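PDB 5J92: putative alpha KG dependent 2,4-D dioxygenase from Burkholderia xenovorans, which binds iron(II) and probably acts as a 2-oxoglutarate-dependent dioxygenase of the TauD/TfdA family. Local coordinates for residues Q56-D61 / F136-I141; Y176-S181 / S220-H225. One frame throughout, in Å; residues are numbered along the deposited sequence.

Interaction 1 (Q56-D61 / F136-I141); sequences QYIDDD and FLLSYI
Residues 56-61 run as a loop into the first turn of helix 60-67, while 136-139 lie on strand 132-139 and the chain turns a corner at Tyr-140. The nearest CA atoms, those of Gln-56 and Leu-138, are 8.0 Å apart, too far for strand pairing, so the contact is made by side chains, loop carbonyls and one water. Leu-138 points at the loop with CG anti to the backbone N (chi1 179°) and spreads both methyls against it: CD1 lies 3.5 Å from the carbonyl O of Gln-56, and CD2 meets Ile-58 CG1 at 3.6 Å, the two side chains crossing obliquely. Ile-58 reaches this place with CG1 in the crowded position between N and carbonyl carbon (chi1 61°). Leu-261 touches both side chains from the neighbouring strand 261-265.

The polar half is gathered by water 1, which lies in the plane of the Tyr-140 ring and 2.5 Å from its OH. The water donates to Ile-58 O at 3.0 Å and to Asp-60 OD1 at 2.6 Å. His-286 stacks on Tyr-140 and bonds OD1 through ND1, so two hydrogen bonds grip that oxygen. Asp-59, the N-cap, accepts from Gln-62 N. The loop thus packs on strand 132-139 of the mixed sheet, probably the major sheet of the double-stranded beta-helix (jelly-roll) core expected of TauD/TfdA dioxygenases, beside the classic beta bulge where Tyr-140 and Ile-141 face Glu-284.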
loop_
_atom_site.group_PDB
_atom_site.type_symbol
_atom_site.label_atom_id
_atom_site.label_comp_id
_atom_site.label_asym_id
_atom_site.label_seq_id
_atom_site.Cartn_x
_atom_site.Cartn_y
_atom_site.Cartn_z
ATOM N N GLN A 56 1.072 -20.575 -27.239
ATOM C CA GLN A 56 2.408 -21.120 -27.467
ATOM C C GLN A 56 2.479 -22.477 -26.767
ATOM O O GLN A 56 2.790 -22.563 -25.576
ATOM C CB GLN A 56 3.484 -20.168 -26.961
ATOM C CG GLN A 56 3.563 -18.851 -27.712
ATOM C CD GLN A 56 3.828 -19.039 -29.186
ATOM O OE1 GLN A 56 4.631 -19.883 -29.585
ATOM N NE2 GLN A 56 3.138 -18.259 -30.010
ATOM N N TYR A 57 2.210 -23.540 -27.520
ATOM C CA TYR A 57 2.268 -24.902 -26.985
ATOM C C TYR A 57 3.692 -25.442 -27.129
ATOM O O TYR A 57 3.990 -26.312 -27.950
ATOM C CB TYR A 57 1.246 -25.791 -27.689
ATOM C CG TYR A 57 -0.176 -25.539 -27.236
ATOM C CD1 TYR A 57 -0.919 -24.487 -27.772
ATOM C CD2 TYR A 57 -0.775 -26.338 -26.269
ATOM C CE1 TYR A 57 -2.218 -24.242 -27.353
ATOM C CE2 TYR A 57 -2.079 -26.100 -25.848
ATOM C CZ TYR A 57 -2.790 -25.050 -26.391
ATOM O OH TYR A 57 -4.081 -24.802 -25.976
ATOM N N ILE A 58 4.583 -24.911 -26.292
ATOM C CA ILE A 58 5.999 -25.255 -26.352
ATOM C C ILE A 58 6.441 -25.913 -25.047
ATOM O O ILE A 58 5.892 -25.644 -23.975
ATOM C CB ILE A 58 6.854 -24.008 -26.640
ATOM C CG1 ILE A 58 6.675 -22.986 -25.517
ATOM C CG2 ILE A 58 6.444 -23.399 -27.973
ATOM C CD1 ILE A 58 7.526 -21.781 -25.664
ATOM N N ASP A 59 7.446 -26.781 -25.140
ATOM C CA ASP A 59 7.969 -27.403 -23.931
ATOM C C ASP A 59 9.011 -26.496 -23.264
ATOM O O ASP A 59 9.314 -25.393 -23.731
ATOM C CB ASP A 59 8.544 -28.792 -24.224
ATOM C CG ASP A 59 9.708 -28.780 -25.215
ATOM O OD1 ASP A 59 10.408 -27.751 -25.361
ATOM O OD2 ASP A 59 9.944 -29.839 -25.833
ATOM N N ASP A 60 9.570 -26.974 -22.147
ATOM C CA ASP A 60 10.470 -26.143 -21.352
ATOM C C ASP A 60 11.778 -25.863 -22.081
ATOM O O ASP A 60 12.332 -24.765 -21.967
ATOM C CB ASP A 60 10.740 -26.806 -20.001
ATOM C CG ASP A 60 9.546 -26.729 -19.086
ATOM O OD1 ASP A 60 8.624 -25.948 -19.389
ATOM O OD2 ASP A 60 9.539 -27.412 -18.047
ATOM N N ASP A 61 12.304 -26.845 -22.815
ATOM C CA ASP A 61 13.504 -26.586 -23.601
ATOM C C ASP A 61 13.276 -25.440 -24.573
ATOM O O ASP A 61 14.114 -24.540 -24.692
ATOM C CB ASP A 61 13.927 -27.841 -24.365
ATOM C CG ASP A 61 14.500 -28.903 -23.461
ATOM O OD1 ASP A 61 14.951 -28.543 -22.348
ATOM O OD2 ASP A 61 14.504 -30.091 -23.867
ATOM N N PHE A 136 9.889 -14.485 -18.028
ATOM C CA PHE A 136 8.978 -15.193 -18.917
ATOM C C PHE A 136 8.111 -16.138 -18.100
ATOM O O PHE A 136 8.616 -16.861 -17.230
ATOM C CB PHE A 136 9.738 -15.997 -19.983
ATOM C CG PHE A 136 10.751 -15.195 -20.760
ATOM C CD1 PHE A 136 11.991 -14.884 -20.205
ATOM C CD2 PHE A 136 10.472 -14.771 -22.055
ATOM C CE1 PHE A 136 12.921 -14.152 -20.908
ATOM C CE2 PHE A 136 11.403 -14.033 -22.773
ATOM C CZ PHE A 136 12.638 -13.734 -22.204
ATOM N N LEU A 137 6.807 -16.143 -18.395
ATOM C CA LEU A 137 5.835 -16.992 -17.719
ATOM C C LEU A 137 4.947 -17.626 -18.778
ATOM O O LEU A 137 4.297 -16.913 -19.546
ATOM C CB LEU A 137 4.975 -16.192 -16.733
ATOM C CG LEU A 137 5.329 -16.098 -15.248
ATOM C CD1 LEU A 137 4.271 -15.285 -14.496
ATOM C CD2 LEU A 137 5.518 -17.476 -14.622
ATOM N N LEU A 138 4.906 -18.954 -18.813
ATOM C CA LEU A 138 4.059 -19.684 -19.753
ATOM C C LEU A 138 2.990 -20.429 -18.966
ATOM O O LEU A 138 3.307 -21.274 -18.121
ATOM C CB LEU A 138 4.893 -20.643 -20.602
ATOM C CG LEU A 138 4.170 -21.517 -21.628
ATOM C CD1 LEU A 138 3.398 -20.695 -22.661
ATOM C CD2 LEU A 138 5.176 -22.411 -22.299
ATOM N N SER A 139 1.727 -20.125 -19.243
ATOM C CA SER A 139 0.624 -20.687 -18.473
ATOM C C SER A 139 0.218 -22.051 -19.019
ATOM O O SER A 139 0.027 -22.216 -20.228
ATOM C CB SER A 139 -0.580 -19.747 -18.481
ATOM O OG SER A 139 -1.169 -19.706 -19.765
ATOM N N TYR A 140 0.081 -23.022 -18.118
ATOM C CA TYR A 140 -0.432 -24.342 -18.437
ATOM C C TYR A 140 -1.864 -24.528 -17.964
ATOM O O TYR A 140 -2.688 -25.078 -18.696
ATOM C CB TYR A 140 0.458 -25.430 -17.817
ATOM C CG TYR A 140 1.677 -25.765 -18.647
ATOM C CD1 TYR A 140 2.616 -24.788 -18.976
ATOM C CD2 TYR A 140 1.881 -27.057 -19.116
ATOM C CE1 TYR A 140 3.733 -25.098 -19.740
ATOM C CE2 TYR A 140 2.988 -27.378 -19.878
ATOM C CZ TYR A 140 3.914 -26.397 -20.185
ATOM O OH TYR A 140 5.015 -26.733 -20.945
ATOM N N ILE A 141 -2.175 -24.111 -16.738
ATOM C CA ILE A 141 -3.512 -24.267 -16.167
ATOM C C ILE A 141 -3.887 -22.948 -15.504
ATOM O O ILE A 141 -3.144 -22.454 -14.650
ATOM C CB ILE A 141 -3.588 -25.436 -15.165
ATOM C CG1 ILE A 141 -3.154 -26.753 -15.833
ATOM C CG2 ILE A 141 -4.992 -25.571 -14.621
ATOM C CD1 ILE A 141 -3.134 -27.993 -14.892
HETATM O O HOH W 1 6.853 -25.068 -21.144
#

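Interaction 2 (Y176-S181 / S220-H225); sequences YDIMAS and SSHATH
An antiparallel strand pair leading into a capped helix start defines this contact, at the edge of the four-stranded sheet and close to the iron site of this cupin-clan enzyme. Strand 173-176 ends at Tyr-176, which forms a non-hydrogen-bonded pair with Ala-223, their CA atoms 4.2 Å apart. One residue on, Asp-177 N donates to His-222 O at 2.9 Å, coming from above the carbonyl plane with an N-H...O angle of 149°. Ala-223 closes the type I turn that starts at Ser-220 and lays its CB over one face of the Tyr-176 ring, a CH-pi contact 4.1 Å from the centroid; Ser-220 CB lies at the ring edge. The phenol OH is held by Tyr-218 O.

Asp-177 N-caps helix 178-184: its CG is anti to the backbone N (chi1 -175°), and OD1 accepts from Ala-180 N. Its other oxygen, OD2, shares water 2 with Thr-224 OG1. Beside the water bridge, Thr-224 CG2 touches both Ala-180 CB, at 3.8 Å, and Asp-177 CB. His-222, whose ND1 is bonded to Ser-126 OG, lies about 7 Å from the iron by nearest side-chain atoms, and Ser-221 touches the iron ligand His-122. Ile-178 runs alongside His-222, pointing the same way, with CD1 3.6 Å from His-222 CD2; Ser-181 OG approaches that same CD2 in the ring plane, at 3.5 Å.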
loop_
_atom_site.group_PDB
_atom_site.type_symbol
_atom_site.label_atom_id
_atom_site.label_comp_id
_atom_site.label_asym_id
_atom_site.label_seq_id
_atom_site.Cartn_x
_atom_site.Cartn_y
_atom_site.Cartn_z
ATOM N N TYR A 176 18.630 -2.376 -1.476
ATOM C CA TYR A 176 17.764 -3.497 -1.847
ATOM C C TYR A 176 18.213 -4.720 -1.053
ATOM O O TYR A 176 19.410 -5.027 -1.020
ATOM C CB TYR A 176 17.808 -3.762 -3.361
ATOM C CG TYR A 176 17.309 -2.597 -4.215
ATOM C CD1 TYR A 176 18.093 -1.452 -4.391
ATOM C CD2 TYR A 176 16.068 -2.645 -4.859
ATOM C CE1 TYR A 176 17.650 -0.384 -5.162
ATOM C CE2 TYR A 176 15.615 -1.571 -5.650
ATOM C CZ TYR A 176 16.401 -0.455 -5.792
ATOM O OH TYR A 176 15.962 0.613 -6.545
ATOM N N ASP A 177 17.256 -5.406 -0.405
ATOM C CA ASP A 177 17.561 -6.322 0.703
ATOM C C ASP A 177 16.487 -7.414 0.757
ATOM O O ASP A 177 15.419 -7.196 1.335
ATOM C CB ASP A 177 17.617 -5.518 1.999
ATOM C CG ASP A 177 18.041 -6.330 3.206
ATOM O OD1 ASP A 177 18.118 -7.577 3.144
ATOM O OD2 ASP A 177 18.285 -5.680 4.246
ATOM N N ILE A 178 16.797 -8.599 0.218
ATOM C CA ILE A 178 15.774 -9.640 0.125
ATOM C C ILE A 178 15.359 -10.126 1.511
ATOM O O ILE A 178 14.179 -10.405 1.754
ATOM C CB ILE A 178 16.261 -10.799 -0.771
ATOM C CG1 ILE A 178 15.147 -11.826 -1.002
ATOM C CG2 ILE A 178 17.515 -11.471 -0.204
ATOM C CD1 ILE A 178 13.923 -11.275 -1.691
ATOM N N MET A 179 16.308 -10.214 2.446
ATOM C CA MET A 179 15.978 -10.713 3.776
ATOM C C MET A 179 15.078 -9.733 4.512
ATOM O O MET A 179 14.169 -10.141 5.241
ATOM C CB MET A 179 17.261 -10.990 4.570
ATOM C CG MET A 179 18.106 -12.120 4.005
ATOM S SD MET A 179 17.145 -13.635 3.785
ATOM C CE MET A 179 18.206 -14.582 2.680
ATOM N N ALA A 180 15.290 -8.435 4.306
ATOM C CA ALA A 180 14.391 -7.448 4.892
ATOM C C ALA A 180 12.987 -7.548 4.295
ATOM O O ALA A 180 11.992 -7.465 5.027
ATOM C CB ALA A 180 14.960 -6.044 4.707
ATOM N N SER A 181 12.877 -7.736 2.972
ATOM C CA SER A 181 11.546 -7.823 2.371
ATOM C C SER A 181 10.839 -9.108 2.778
ATOM O O SER A 181 9.618 -9.112 2.989
ATOM C CB SER A 181 11.625 -7.718 0.843
ATOM O OG SER A 181 12.239 -8.873 0.269
ATOM N N SER A 220 10.630 -1.407 -5.857
ATOM C CA SER A 220 10.495 -2.835 -5.617
ATOM C C SER A 220 10.248 -3.032 -4.137
ATOM O O SER A 220 10.778 -2.285 -3.310
ATOM C CB SER A 220 11.760 -3.607 -6.048
ATOM O OG SER A 220 11.566 -4.998 -5.932
ATOM N N SER A 221 9.474 -4.067 -3.803
ATOM C CA SER A 221 9.349 -4.419 -2.395
ATOM C C SER A 221 10.710 -4.701 -1.767
ATOM O O SER A 221 10.834 -4.663 -0.539
ATOM C CB SER A 221 8.449 -5.641 -2.230
ATOM O OG SER A 221 9.082 -6.778 -2.796
ATOM N N HIS A 222 11.723 -5.026 -2.583
ATOM C CA HIS A 222 13.059 -5.304 -2.073
ATOM C C HIS A 222 13.781 -4.052 -1.602
ATOM O O HIS A 222 14.718 -4.169 -0.812
ATOM C CB HIS A 222 13.894 -6.011 -3.147
ATOM C CG HIS A 222 13.214 -7.207 -3.740
ATOM N ND1 HIS A 222 13.062 -7.383 -5.097
ATOM C CD2 HIS A 222 12.651 -8.293 -3.156
ATOM C CE1 HIS A 222 12.434 -8.523 -5.327
ATOM N NE2 HIS A 222 12.168 -9.093 -4.165
ATOM N N ALA A 223 13.385 -2.877 -2.091
ATOM C CA ALA A 223 14.008 -1.619 -1.716
ATOM C C ALA A 223 13.544 -1.211 -0.322
ATOM O O ALA A 223 12.344 -1.167 -0.051
ATOM C CB ALA A 223 13.656 -0.520 -2.729
ATOM N N THR A 224 14.492 -0.916 0.564
ATOM C CA THR A 224 14.122 -0.582 1.932
ATOM C C THR A 224 14.188 0.913 2.224
ATOM O O THR A 224 13.264 1.449 2.839
ATOM C CB THR A 224 14.994 -1.349 2.928
ATOM O OG1 THR A 224 16.371 -1.030 2.705
ATOM C CG2 THR A 224 14.791 -2.839 2.739
ATOM N N HIS A 225 15.282 1.583 1.857
ATOM C CA HIS A 225 15.444 3.000 2.161
ATOM C C HIS A 225 16.496 3.599 1.224
ATOM O O HIS A 225 17.022 2.926 0.334
ATOM C CB HIS A 225 15.794 3.224 3.649
ATOM C CG HIS A 225 17.080 2.591 4.112
ATOM N ND1 HIS A 225 17.299 1.227 4.105
ATOM C CD2 HIS A 225 18.188 3.142 4.666
ATOM C CE1 HIS A 225 18.490 0.967 4.615
ATOM N NE2 HIS A 225 19.049 2.110 4.971
HETATM O O HOH W 2 18.434 -2.564 3.844
#

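Overall arrangement
Both segments of interaction 1 precede those of interaction 2 in sequence, and the two contacts sit on opposite sides of the chain's centre, with centres 30 Å apart and nearest atoms about 14 Å apart. They share no strand or helix: 56-61 / 136-141 belongs to helix 60-67 and the six-stranded mixed sheet, whereas 176-181 / 220-225 joins two strands of the separate four-stranded sheet to helix 178-184. All four segments nevertheless belong to the one TauD/TfdA dioxygenase domain. They differ in distance from the metal: interaction 2 borders the site built by His-122, Asp-124 and His-271, and interaction 1 lies away from it.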